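Local atomic coordinates of isomaltodextranase (Arthrobacter globiformis, PDB entry 5AWO), a protein that hydrolyses alpha-1,6-glucosidic linkages of dextran-type polysaccharides, releasing successive isomaltose units from the non-reducing chain ends. Residues Asp269-Gly274 / Asp316-Thr322; Arg329-Met333 / Asn355-Tyr359; Met336-Gly340 / Gly371-Lys375; Arg475-Ala479 / Phe518-Val522. All coordinates share one frame; numbering follows the deposited sequence. Where two conformers were deposited one is given.

Contact 1: Asp269-Gly274 / Asp316-Thr322; sequences DADKGG and DFMRAST
Asp-316, Arg-319 and Thr-322 reach from the loop after strand 312-314 to the neighbouring loop after strand 263-265, joining two adjacent beta-to-alpha loops of the GH27 (beta/alpha)8 barrel. The receiving loop carries a type II' turn from Ala-270 to Gly-273, and each of the three side chains meets its backbone at a different place. Asp-316 takes the N-H of Ala-270 on the anti side of OD2 (2.9 Å from N to OD2), while its OD1 forms salt bridges with Arg-265 and Arg-199. Ala-270 rests its CB on the Phe-317 carbonyl, 3.6 Å from CB to O. The chain of Arg-319 bends at its third torsion (66°), which brings NH1 to the carbonyl O of Asp-271 at 2.8 Å, with that oxygen close to the guanidinium plane. CG2 of Thr-322 lies over the centre of one guanidinium face. The Thr-322 hydroxyl links both loops: OG1 donates to a lone pair of the Arg-319 O, lying in the carbonyl plane, and accepts from Gly-274 N at 2.9 Å. A valine here, lacking the hydroxyl, would probably leave Gly-274 N without its acceptor and the two loops less firmly joined. Asp-269 also bonds Arg-265, and its side chain is about 6 Å from that of Asp-201, assigned as the probable nucleophile, so the contact borders the catalytic end of the barrel. Beside Thr-322 a water donates to Lys-272 O at 2.9 Å and to Thr-322 O at 3.1 Å.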
loop_
_atom_site.group_PDB
_atom_site.type_symbol
_atom_site.label_atom_id
_atom_site.label_comp_id
_atom_site.label_asym_id
_atom_site.label_seq_id
_atom_site.Cartn_x
_atom_site.Cartn_y
_atom_site.Cartn_z
ATOM N N ASP A 269 15.528 -4.115 1.346
ATOM C CA ASP A 269 15.470 -3.774 2.757
ATOM C C ASP A 269 16.178 -2.443 3.046
ATOM O O ASP A 269 17.205 -2.130 2.458
ATOM C CB ASP A 269 16.178 -4.830 3.611
ATOM C CG ASP A 269 15.477 -6.188 3.642
ATOM O OD1 ASP A 269 14.469 -6.430 2.949
ATOM O OD2 ASP A 269 15.976 -7.074 4.382
ATOM N N ALA A 270 15.684 -1.710 4.041
ATOM C CA ALA A 270 16.332 -0.467 4.440
ATOM C C ALA A 270 17.811 -0.666 4.796
ATOM O O ALA A 270 18.633 0.222 4.550
ATOM C CB ALA A 270 15.582 0.174 5.608
ATOM N N ASP A 271 18.167 -1.793 5.392
ATOM C CA ASP A 271 19.576 -2.142 5.654
ATOM C C ASP A 271 20.207 -1.012 6.465
ATOM O O ASP A 271 19.580 -0.521 7.421
ATOM C CB ASP A 271 20.242 -2.473 4.291
ATOM C CG ASP A 271 21.605 -3.177 4.386
ATOM O OD1 ASP A 271 22.610 -2.449 4.508
ATOM O OD2 ASP A 271 21.700 -4.421 4.254
ATOM N N LYS A 272 21.414 -0.593 6.094
ATOM C CA LYS A 272 22.128 0.494 6.761
ATOM C C LYS A 272 21.535 1.880 6.502
ATOM O O LYS A 272 22.007 2.862 7.055
ATOM C CB LYS A 272 23.595 0.493 6.302
ATOM C CG LYS A 272 23.778 0.820 4.852
ATOM C CD LYS A 272 25.174 0.482 4.346
ATOM C CE LYS A 272 26.215 1.484 4.808
ATOM N NZ LYS A 272 26.010 2.816 4.180
ATOM N N GLY A 273 20.484 1.965 5.704
ATOM C CA GLY A 273 19.758 3.204 5.574
ATOM C C GLY A 273 20.519 4.185 4.702
ATOM O O GLY A 273 21.296 3.823 3.796
ATOM N N GLY A 274 20.225 5.449 4.950
ATOM C CA GLY A 274 20.867 6.533 4.195
ATOM C C GLY A 274 20.412 6.677 2.765
ATOM O O GLY A 274 19.540 5.938 2.281
ATOM N N ASP A 316 9.207 0.356 3.409
ATOM C CA ASP A 316 10.012 -0.240 4.476
ATOM C C ASP A 316 10.208 0.713 5.640
ATOM O O ASP A 316 9.236 1.381 6.035
ATOM C CB ASP A 316 11.309 -0.894 3.963
ATOM C CG ASP A 316 11.761 -2.041 4.847
ATOM O OD1 ASP A 316 10.898 -2.850 5.250
ATOM O OD2 ASP A 316 13.003 -2.168 5.068
ATOM N N PHE A 317 11.413 0.799 6.201
ATOM C CA PHE A 317 11.626 1.466 7.469
ATOM C C PHE A 317 12.405 2.744 7.310
ATOM O O PHE A 317 13.322 2.809 6.480
ATOM C CB PHE A 317 12.411 0.561 8.425
ATOM C CG PHE A 317 11.753 -0.761 8.656
ATOM C CD1 PHE A 317 10.410 -0.836 9.000
ATOM C CD2 PHE A 317 12.468 -1.929 8.544
ATOM C CE1 PHE A 317 9.789 -2.077 9.195
ATOM C CE2 PHE A 317 11.856 -3.168 8.766
ATOM C CZ PHE A 317 10.514 -3.241 9.066
ATOM N N MET A 318 11.967 3.759 8.046
ATOM C CA MET A 318 12.672 5.039 8.124
ATOM C C MET A 318 13.709 4.981 9.249
ATOM O O MET A 318 13.374 4.723 10.405
ATOM C CB MET A 318 11.692 6.192 8.342
ATOM C CG MET A 318 10.792 6.391 7.152
ATOM S SD MET A 318 9.713 7.815 7.292
ATOM C CE MET A 318 8.500 7.180 8.437
ATOM N N ARG A 319 14.961 5.241 8.875
ATOM C CA ARG A 319 16.088 5.201 9.809
ATOM C C ARG A 319 16.714 6.625 9.795
ATOM O O ARG A 319 17.668 6.928 9.062
ATOM C CB ARG A 319 17.080 4.119 9.432
ATOM C CG ARG A 319 16.489 2.703 9.370
ATOM C CD ARG A 319 17.577 1.620 9.334
ATOM N NE ARG A 319 18.271 1.645 10.600
ATOM C CZ ARG A 319 19.518 1.251 10.825
ATOM N NH1 ARG A 319 20.244 0.617 9.911
ATOM N NH2 ARG A 319 20.022 1.467 12.027
ATOM N N ALA A 320 16.068 7.531 10.505
ATOM C CA ALA A 320 16.396 8.971 10.332
ATOM C C ALA A 320 17.858 9.275 10.591
ATOM O O ALA A 320 18.486 10.071 9.871
ATOM C CB ALA A 320 15.528 9.834 11.224
ATOM N N SER A 321 18.422 8.666 11.622
ATOM C CA SER A 321 19.814 8.915 12.043
ATOM C C SER A 321 20.844 8.403 11.056
ATOM O O SER A 321 22.028 8.730 11.149
ATOM C CB SER A 321 20.100 8.246 13.385
ATOM O OG SER A 321 20.295 6.857 13.213
ATOM N N THR A 322 20.420 7.572 10.104
ATOM C CA THR A 322 21.354 7.042 9.109
ATOM C C THR A 322 21.623 7.972 7.932
ATOM O O THR A 322 22.480 7.667 7.109
ATOM C CB THR A 322 20.909 5.680 8.549
ATOM O OG1 THR A 322 19.731 5.817 7.734
ATOM C CG2 THR A 322 20.661 4.685 9.675
HETATM O O HOH W 1 23.739 5.015 6.040
#

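Contact 2: Arg329-Met333 / Asn355-Tyr359; sequences RKTMM and NAWVY
One turn of helix 326-339 faces a short run, Ala-356 to Tyr-359, with helical backbone angles but without regular helical bonding; Lys-330 and Val-358 come nearest, 6.2 Å between their CA atoms. Val-358 divides its branches between two neighbours. CG1 meets the Met-332 methyl, 3.7 Å from CG1 to CE, and CG2 touches CB of Arg-329. Met-333 starts out extended from its backbone N (chi1 -179°) and bends at its second torsion, which takes SD to the edge of the Tyr-359 ring, 5.4 Å from SD to the centroid: a Met-aromatic contact. Lys-330 sets CG against the edge of the Trp-357 indole, 3.6 Å from CG to CZ3, crossing it at about a right angle. Asn-355 turns ND2 over one face of the Arg-329 guanidinium, with the two planes 28° apart. OD1 of Asn-355 is 3.2 Å from NE of Arg-329, but the angle is too poor for a hydrogen bond; NE pairs with Asp-326, and NH2 with the carbonyls of Ala-320 and Phe-323. A leucine at Arg-329 would probably leave Asp-326 without its cationic mate and those two carbonyls short of a donor. With the charges settled inside the helix (Lys-330 on Glu-327) and no hydrogen bond crossing to the loop that leads into helix 362-370, the contact probably depends on shape fit and dispersion.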
loop_
_atom_site.group_PDB
_atom_site.type_symbol
_atom_site.label_atom_id
_atom_site.label_comp_id
_atom_site.label_asym_id
_atom_site.label_seq_id
_atom_site.Cartn_x
_atom_site.Cartn_y
_atom_site.Cartn_z
ATOM N N ARG A 329 16.629 13.773 5.630
ATOM C CA ARG A 329 15.615 13.220 6.527
ATOM C C ARG A 329 14.230 13.689 6.102
ATOM O O ARG A 329 13.287 12.881 6.056
ATOM C CB ARG A 329 15.883 13.599 7.977
ATOM C CG ARG A 329 17.040 12.867 8.601
ATOM C CD ARG A 329 17.354 13.372 10.021
ATOM N NE ARG A 329 18.519 14.247 10.063
ATOM C CZ ARG A 329 19.775 13.837 9.926
ATOM N NH1 ARG A 329 20.782 14.718 9.958
ATOM N NH2 ARG A 329 20.064 12.554 9.728
ATOM N N LYS A 330 14.074 14.962 5.767
ATOM C CA LYS A 330 12.783 15.443 5.302
ATOM C C LYS A 330 12.382 14.752 3.994
ATOM O O LYS A 330 11.212 14.388 3.799
ATOM C CB LYS A 330 12.778 16.963 5.117
ATOM C CG LYS A 330 12.757 17.732 6.439
ATOM C CD LYS A 330 12.783 19.247 6.283
ATOM C CE LYS A 330 14.059 19.773 5.690
ATOM N NZ LYS A 330 14.005 21.264 5.712
ATOM N N THR A 331 13.334 14.543 3.102
ATOM C CA THR A 331 13.048 13.826 1.854
ATOM C C THR A 331 12.573 12.390 2.051
ATOM O O THR A 331 11.635 11.965 1.401
ATOM C CB THR A 331 14.260 13.913 0.917
ATOM O OG1 THR A 331 14.409 15.296 0.520
ATOM C CG2 THR A 331 14.095 13.014 -0.301
ATOM N N MET A 332 13.225 11.678 2.945
ATOM C CA MET A 332 12.792 10.338 3.354
ATOM C C MET A 332 11.307 10.353 3.737
ATOM O O MET A 332 10.499 9.571 3.220
ATOM C CB MET A 332 13.679 9.877 4.532
ATOM C CG MET A 332 13.264 8.572 5.178
ATOM S SD MET A 332 14.008 8.366 6.797
ATOM C CE MET A 332 13.100 9.574 7.705
ATOM N N MET A 333 10.965 11.236 4.680
ATOM C CA MET A 333 9.599 11.275 5.189
ATOM C C MET A 333 8.636 11.705 4.085
ATOM O O MET A 333 7.579 11.101 3.882
ATOM C CB MET A 333 9.525 12.242 6.357
ATOM C CG MET A 333 8.160 12.364 7.006
ATOM S SD MET A 333 7.687 10.810 7.811
ATOM C CE MET A 333 6.113 11.266 8.549
ATOM N N ASN A 355 16.181 13.870 16.229
ATOM C CA ASN A 355 15.436 13.713 14.970
ATOM C C ASN A 355 13.969 13.393 15.092
ATOM O O ASN A 355 13.318 13.130 14.087
ATOM C CB ASN A 355 16.132 12.666 14.099
ATOM C CG ASN A 355 17.416 13.165 13.543
ATOM O OD1 ASN A 355 17.487 14.330 13.137
ATOM N ND2 ASN A 355 18.414 12.322 13.484
ATOM N N ALA A 356 13.402 13.429 16.291
ATOM C CA ALA A 356 11.953 13.197 16.443
ATOM C C ALA A 356 11.098 14.067 15.546
ATOM O O ALA A 356 10.065 13.644 15.010
ATOM C CB ALA A 356 11.530 13.406 17.900
ATOM N N TRP A 357 11.534 15.315 15.369
ATOM C CA TRP A 357 10.807 16.258 14.536
ATOM C C TRP A 357 10.458 15.755 13.109
ATOM O O TRP A 357 9.461 16.150 12.522
ATOM C CB TRP A 357 11.593 17.587 14.447
ATOM C CG TRP A 357 12.931 17.396 13.775
ATOM C CD1 TRP A 357 14.129 17.097 14.377
ATOM C CD2 TRP A 357 13.192 17.447 12.378
ATOM N NE1 TRP A 357 15.100 16.946 13.439
ATOM C CE2 TRP A 357 14.558 17.145 12.199
ATOM C CE3 TRP A 357 12.400 17.692 11.251
ATOM C CZ2 TRP A 357 15.151 17.125 10.943
ATOM C CZ3 TRP A 357 12.987 17.647 10.001
ATOM C CH2 TRP A 357 14.367 17.365 9.862
ATOM N N VAL A 358 11.301 14.878 12.552
ATOM C CA VAL A 358 11.121 14.343 11.186
ATOM C C VAL A 358 9.729 13.710 11.044
ATOM O O VAL A 358 9.044 13.807 10.011
ATOM C CB VAL A 358 12.207 13.238 10.878
ATOM C CG1 VAL A 358 11.965 12.523 9.535
ATOM C CG2 VAL A 358 13.617 13.854 10.902
ATOM N N TYR A 359 9.328 13.067 12.128
ATOM C CA TYR A 359 8.168 12.187 12.141
ATOM C C TYR A 359 6.904 12.879 12.654
ATOM O O TYR A 359 5.802 12.332 12.524
ATOM C CB TYR A 359 8.488 11.002 13.024
ATOM C CG TYR A 359 9.653 10.185 12.537
ATOM C CD1 TYR A 359 9.687 9.699 11.218
ATOM C CD2 TYR A 359 10.729 9.887 13.354
ATOM C CE1 TYR A 359 10.731 8.921 10.758
ATOM C CE2 TYR A 359 11.779 9.106 12.901
ATOM C CZ TYR A 359 11.785 8.635 11.600
ATOM O OH TYR A 359 12.824 7.842 11.151
#

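Contact 3: Met336-Gly340 / Gly371-Lys375; sequences MVAAG and GLVGK
Leu-372, Ala-338 and Gly-340 bury the most surface where the C-terminal end of helix 326-339 meets the link from helix 362-370 to strand 375-378. This is a junction between the last helices of the catalytic barrel and the first strand of the antiparallel beta domain that follows. Leu-372 points its CB toward the helix; its CG swings away from the backbone N (chi1 176°), which lays the CD2 branch against the last turn, 3.7 Å from the carbonyl O of Val-337 and 4.2 Å from CA of Ala-338. Leu-367 of helix 362-370 touches both Leu-372 and Val-337, extending the apolar patch. Ala-338 takes part through its backbone: its O accepts the N-H of Gly-374 at 2.8 Å, nearly along the C=O axis, although the bond is bent at the hydrogen (133°). Gly-340 leaves helical angles with positive phi in a Schellman motif, and its CA sits 3.2 Å from the Leu-372 O. A side chain there would strike that oxygen and crowd CG2 of Val-373, while one on Gly-374 would run into the Ala-338 O; both glycines therefore let the two backbones close up. One water donates to the carbonyls of Val-337 and Leu-372, another to those of Ala-339 and Gly-374. The chemistry is thus mainly main-chain: across the contact the helix-end carbonyls, where the dipole would probably enrich negative potential, are met by the Gly-374 N-H and two bridging waters, with Val-337 O also taking the N-H of Gly-340.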
loop_
_atom_site.group_PDB
_atom_site.type_symbol
_atom_site.label_atom_id
_atom_site.label_comp_id
_atom_site.label_asym_id
_atom_site.label_seq_id
_atom_site.Cartn_x
_atom_site.Cartn_y
_atom_site.Cartn_z
ATOM N N MET A 336 7.702 8.824 1.651
ATOM C CA MET A 336 6.775 7.838 2.226
ATOM C C MET A 336 5.359 8.410 2.246
ATOM O O MET A 336 4.388 7.727 1.880
ATOM C CB MET A 336 7.193 7.416 3.651
ATOM C CG MET A 336 8.602 6.836 3.782
ATOM S SD MET A 336 8.867 5.380 2.751
ATOM C CE MET A 336 10.562 5.049 3.214
ATOM N N VAL A 337 5.244 9.659 2.673
ATOM C CA VAL A 337 3.926 10.287 2.739
ATOM C C VAL A 337 3.336 10.479 1.333
ATOM O O VAL A 337 2.148 10.175 1.074
ATOM C CB VAL A 337 3.972 11.623 3.516
ATOM C CG1 VAL A 337 2.668 12.405 3.378
ATOM C CG2 VAL A 337 4.318 11.352 4.952
ATOM N N ALA A 338 4.130 10.972 0.390
ATOM C CA ALA A 338 3.652 11.179 -0.977
ATOM C C ALA A 338 3.064 9.900 -1.556
ATOM O O ALA A 338 2.046 9.927 -2.272
ATOM C CB ALA A 338 4.765 11.702 -1.866
ATOM N N ALA A 339 3.695 8.764 -1.269
ATOM C CA ALA A 339 3.299 7.516 -1.870
ATOM C C ALA A 339 2.189 6.781 -1.105
ATOM O O ALA A 339 1.692 5.737 -1.571
ATOM C CB ALA A 339 4.519 6.618 -2.007
ATOM N N GLY A 340 1.740 7.328 0.024
ATOM C CA GLY A 340 0.724 6.661 0.834
ATOM C C GLY A 340 1.223 5.472 1.608
ATOM O O GLY A 340 0.450 4.637 2.096
ATOM N N GLY A 371 -5.575 10.375 4.049
ATOM C CA GLY A 371 -5.560 9.271 3.072
ATOM C C GLY A 371 -4.961 9.618 1.728
ATOM O O GLY A 371 -5.434 9.175 0.683
ATOM N N LEU A 372 -3.889 10.438 1.750
ATOM C CA LEU A 372 -3.169 10.710 0.538
ATOM C C LEU A 372 -2.477 9.459 0.017
ATOM O O LEU A 372 -1.703 8.809 0.726
ATOM C CB LEU A 372 -2.090 11.773 0.772
ATOM C CG LEU A 372 -1.196 12.054 -0.439
ATOM C CD1 LEU A 372 -1.994 12.684 -1.582
ATOM C CD2 LEU A 372 -0.024 12.940 -0.031
ATOM N N VAL A 373 -2.752 9.150 -1.241
ATOM C CA VAL A 373 -2.003 8.140 -2.001
ATOM C C VAL A 373 -1.627 8.787 -3.331
ATOM O O VAL A 373 -2.473 8.911 -4.231
ATOM C CB VAL A 373 -2.837 6.846 -2.243
ATOM C CG1 VAL A 373 -2.035 5.824 -3.036
ATOM C CG2 VAL A 373 -3.326 6.271 -0.932
ATOM N N GLY A 374 -0.382 9.252 -3.446
ATOM C CA GLY A 374 0.080 9.924 -4.656
ATOM C C GLY A 374 0.463 8.951 -5.737
ATOM O O GLY A 374 0.697 7.752 -5.470
ATOM N N LYS A 375 0.476 9.474 -6.959
ATOM C CA LYS A 375 1.123 8.848 -8.087
ATOM C C LYS A 375 2.257 9.743 -8.553
ATOM O O LYS A 375 2.184 10.956 -8.427
ATOM C CB LYS A 375 0.137 8.587 -9.247
ATOM C CG LYS A 375 -0.609 7.258 -9.101
ATOM C CD LYS A 375 -1.664 7.030 -10.194
ATOM C CE LYS A 375 -2.155 5.586 -10.286
ATOM N NZ LYS A 375 -2.869 5.151 -9.074
HETATM O O HOH W 2 0.080 9.466 2.814
HETATM O O HOH W 3 2.148 5.369 -4.210
#

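Contact 4: Arg475-Ala479 / Phe518-Val522; sequences RYPAA and FAVQV
Tyr-476 and Phe-518 share a first torsion of -58°, each with CG opposite its own carbonyl carbon, and this tilts the two side chains into each other between the two sheets of the beta-sandwich carbohydrate-binding module. Strands 475-477 and 518-522 belong to different sheets: their axes run nearly antiparallel (163°) at 8.9 Å, with side chains and no backbone hydrogen bonds between them. The former pairs with strand 601-609, the latter with strand 585-592. Phe-518 brings CD1 to CB of Tyr-476, 3.5 Å away, and its CE1 approaches the Tyr-476 O at 3.4 Å. Beyond it, CZ reaches CB of Ala-478 at 4.2 Å. Leu-603 and Ile-606 also touch the Phe-518 ring, so neighbouring strands of the same opposing sheet, 475-477 and 601-609, both pack on it. The Tyr-476 ring lies across the other strand. Val-520 approaches at about a right angle and sets CG1 over one ring face, 4.2 Å from the centroid and 21° off the normal, a CH-pi contact. The ring's phenolic end runs on past Val-520 to the carbonyl of Pro-401, with which OH is hydrogen-bonded. That residue follows strand 395-399, so Tyr-476 ties the interior of the module to the neighbouring beta domain. CE2 of Tyr-476 meets the carbonyl O of Ala-519 obliquely, at 3.5 Å.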
loop_
_atom_site.group_PDB
_atom_site.type_symbol
_atom_site.label_atom_id
_atom_site.label_comp_id
_atom_site.label_asym_id
_atom_site.label_seq_id
_atom_site.Cartn_x
_atom_site.Cartn_y
_atom_site.Cartn_z
ATOM N N ARG A 475 -13.592 18.532 -8.812
ATOM C CA ARG A 475 -13.087 17.681 -9.893
ATOM C C ARG A 475 -12.032 16.671 -9.386
ATOM O O ARG A 475 -11.059 17.063 -8.742
ATOM C CB ARG A 475 -12.475 18.504 -11.027
ATOM C CG ARG A 475 -11.935 17.675 -12.183
ATOM C CD ARG A 475 -11.321 18.468 -13.288
ATOM N NE ARG A 475 -12.322 19.304 -13.973
ATOM C CZ ARG A 475 -12.055 20.093 -15.010
ATOM N NH1 ARG A 475 -10.827 20.211 -15.518
ATOM N NH2 ARG A 475 -13.050 20.820 -15.543
ATOM N N TYR A 476 -12.223 15.415 -9.773
ATOM C CA TYR A 476 -11.305 14.296 -9.517
ATOM C C TYR A 476 -10.762 13.754 -10.833
ATOM O O TYR A 476 -11.453 13.017 -11.531
ATOM C CB TYR A 476 -12.027 13.187 -8.771
ATOM C CG TYR A 476 -12.607 13.631 -7.471
ATOM C CD1 TYR A 476 -13.834 14.285 -7.424
ATOM C CD2 TYR A 476 -11.915 13.453 -6.268
ATOM C CE1 TYR A 476 -14.373 14.695 -6.219
ATOM C CE2 TYR A 476 -12.445 13.856 -5.058
ATOM C CZ TYR A 476 -13.669 14.502 -5.029
ATOM O OH TYR A 476 -14.176 14.891 -3.807
ATOM N N PRO A 477 -9.506 14.091 -11.186
ATOM C CA PRO A 477 -8.875 13.551 -12.377
ATOM C C PRO A 477 -8.646 12.039 -12.315
ATOM O O PRO A 477 -8.148 11.524 -11.319
ATOM C CB PRO A 477 -7.534 14.284 -12.423
ATOM C CG PRO A 477 -7.805 15.563 -11.703
ATOM C CD PRO A 477 -8.654 15.135 -10.573
ATOM N N ALA A 478 -9.020 11.319 -13.366
ATOM C CA ALA A 478 -8.925 9.859 -13.343
ATOM C C ALA A 478 -7.475 9.387 -13.349
ATOM O O ALA A 478 -7.172 8.319 -12.794
ATOM C CB ALA A 478 -9.677 9.260 -14.536
ATOM N N ALA A 479 -6.588 10.174 -13.949
ATOM C CA ALA A 479 -5.171 9.792 -14.086
ATOM C C ALA A 479 -4.442 9.781 -12.741
ATOM O O ALA A 479 -3.350 9.223 -12.671
ATOM C CB ALA A 479 -4.447 10.683 -15.070
ATOM N N PHE A 518 -12.530 6.334 -6.995
ATOM C CA PHE A 518 -12.348 7.675 -6.439
ATOM C C PHE A 518 -12.838 7.674 -5.007
ATOM O O PHE A 518 -13.886 7.094 -4.693
ATOM C CB PHE A 518 -13.181 8.721 -7.199
ATOM C CG PHE A 518 -12.883 8.810 -8.661
ATOM C CD1 PHE A 518 -11.924 9.693 -9.144
ATOM C CD2 PHE A 518 -13.611 8.053 -9.572
ATOM C CE1 PHE A 518 -11.670 9.809 -10.492
ATOM C CE2 PHE A 518 -13.358 8.156 -10.920
ATOM C CZ PHE A 518 -12.391 9.029 -11.394
ATOM N N ALA A 519 -12.115 8.357 -4.123
ATOM C CA ALA A 519 -12.601 8.618 -2.794
ATOM C C ALA A 519 -13.166 10.014 -2.751
ATOM O O ALA A 519 -12.518 10.956 -3.156
ATOM C CB ALA A 519 -11.481 8.493 -1.778
ATOM N N VAL A 520 -14.380 10.144 -2.228
ATOM C CA VAL A 520 -15.046 11.438 -2.189
ATOM C C VAL A 520 -15.623 11.647 -0.790
ATOM O O VAL A 520 -16.144 10.721 -0.181
ATOM C CB VAL A 520 -16.167 11.551 -3.266
ATOM C CG1 VAL A 520 -15.658 11.176 -4.641
ATOM C CG2 VAL A 520 -17.361 10.703 -2.910
ATOM N N GLN A 521 -15.509 12.875 -0.297
ATOM C CA GLN A 521 -16.020 13.244 1.023
ATOM C C GLN A 521 -17.148 14.268 0.818
ATOM O O GLN A 521 -16.965 15.241 0.089
ATOM C CB GLN A 521 -14.891 13.830 1.878
ATOM C CG GLN A 521 -15.165 13.895 3.380
ATOM C CD GLN A 521 -14.788 12.631 4.145
ATOM O OE1 GLN A 521 -14.211 11.706 3.587
ATOM N NE2 GLN A 521 -15.133 12.587 5.429
ATOM N N VAL A 522 -18.314 13.994 1.410
ATOM C CA VAL A 522 -19.470 14.926 1.381
ATOM C C VAL A 522 -20.048 15.115 2.792
ATOM O O VAL A 522 -19.831 14.290 3.668
ATOM C CB VAL A 522 -20.607 14.458 0.428
ATOM C CG1 VAL A 522 -20.182 14.565 -1.027
ATOM C CG2 VAL A 522 -21.049 13.053 0.757
#

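Overall arrangement
From the N terminus, contact 1 is first to close, joining the loops after barrel strands 263-265 and 312-314. Helix 326-339 follows and serves two contacts in turn: in contact 2 the loop before helix 362-370 folds back onto its early part, and contact 3 takes its end to the segment after that helix. These two cross along the chain, their segments alternating. Contact 1 touches contact 2 where Met-318 packs on Met-332, and contact 3 where it packs on Met-336. Contact 3 leads into the middle beta domain. Contact 4 closes last, within the carbohydrate-binding module, and meets contact 3 through Lys-375 and Ala-479.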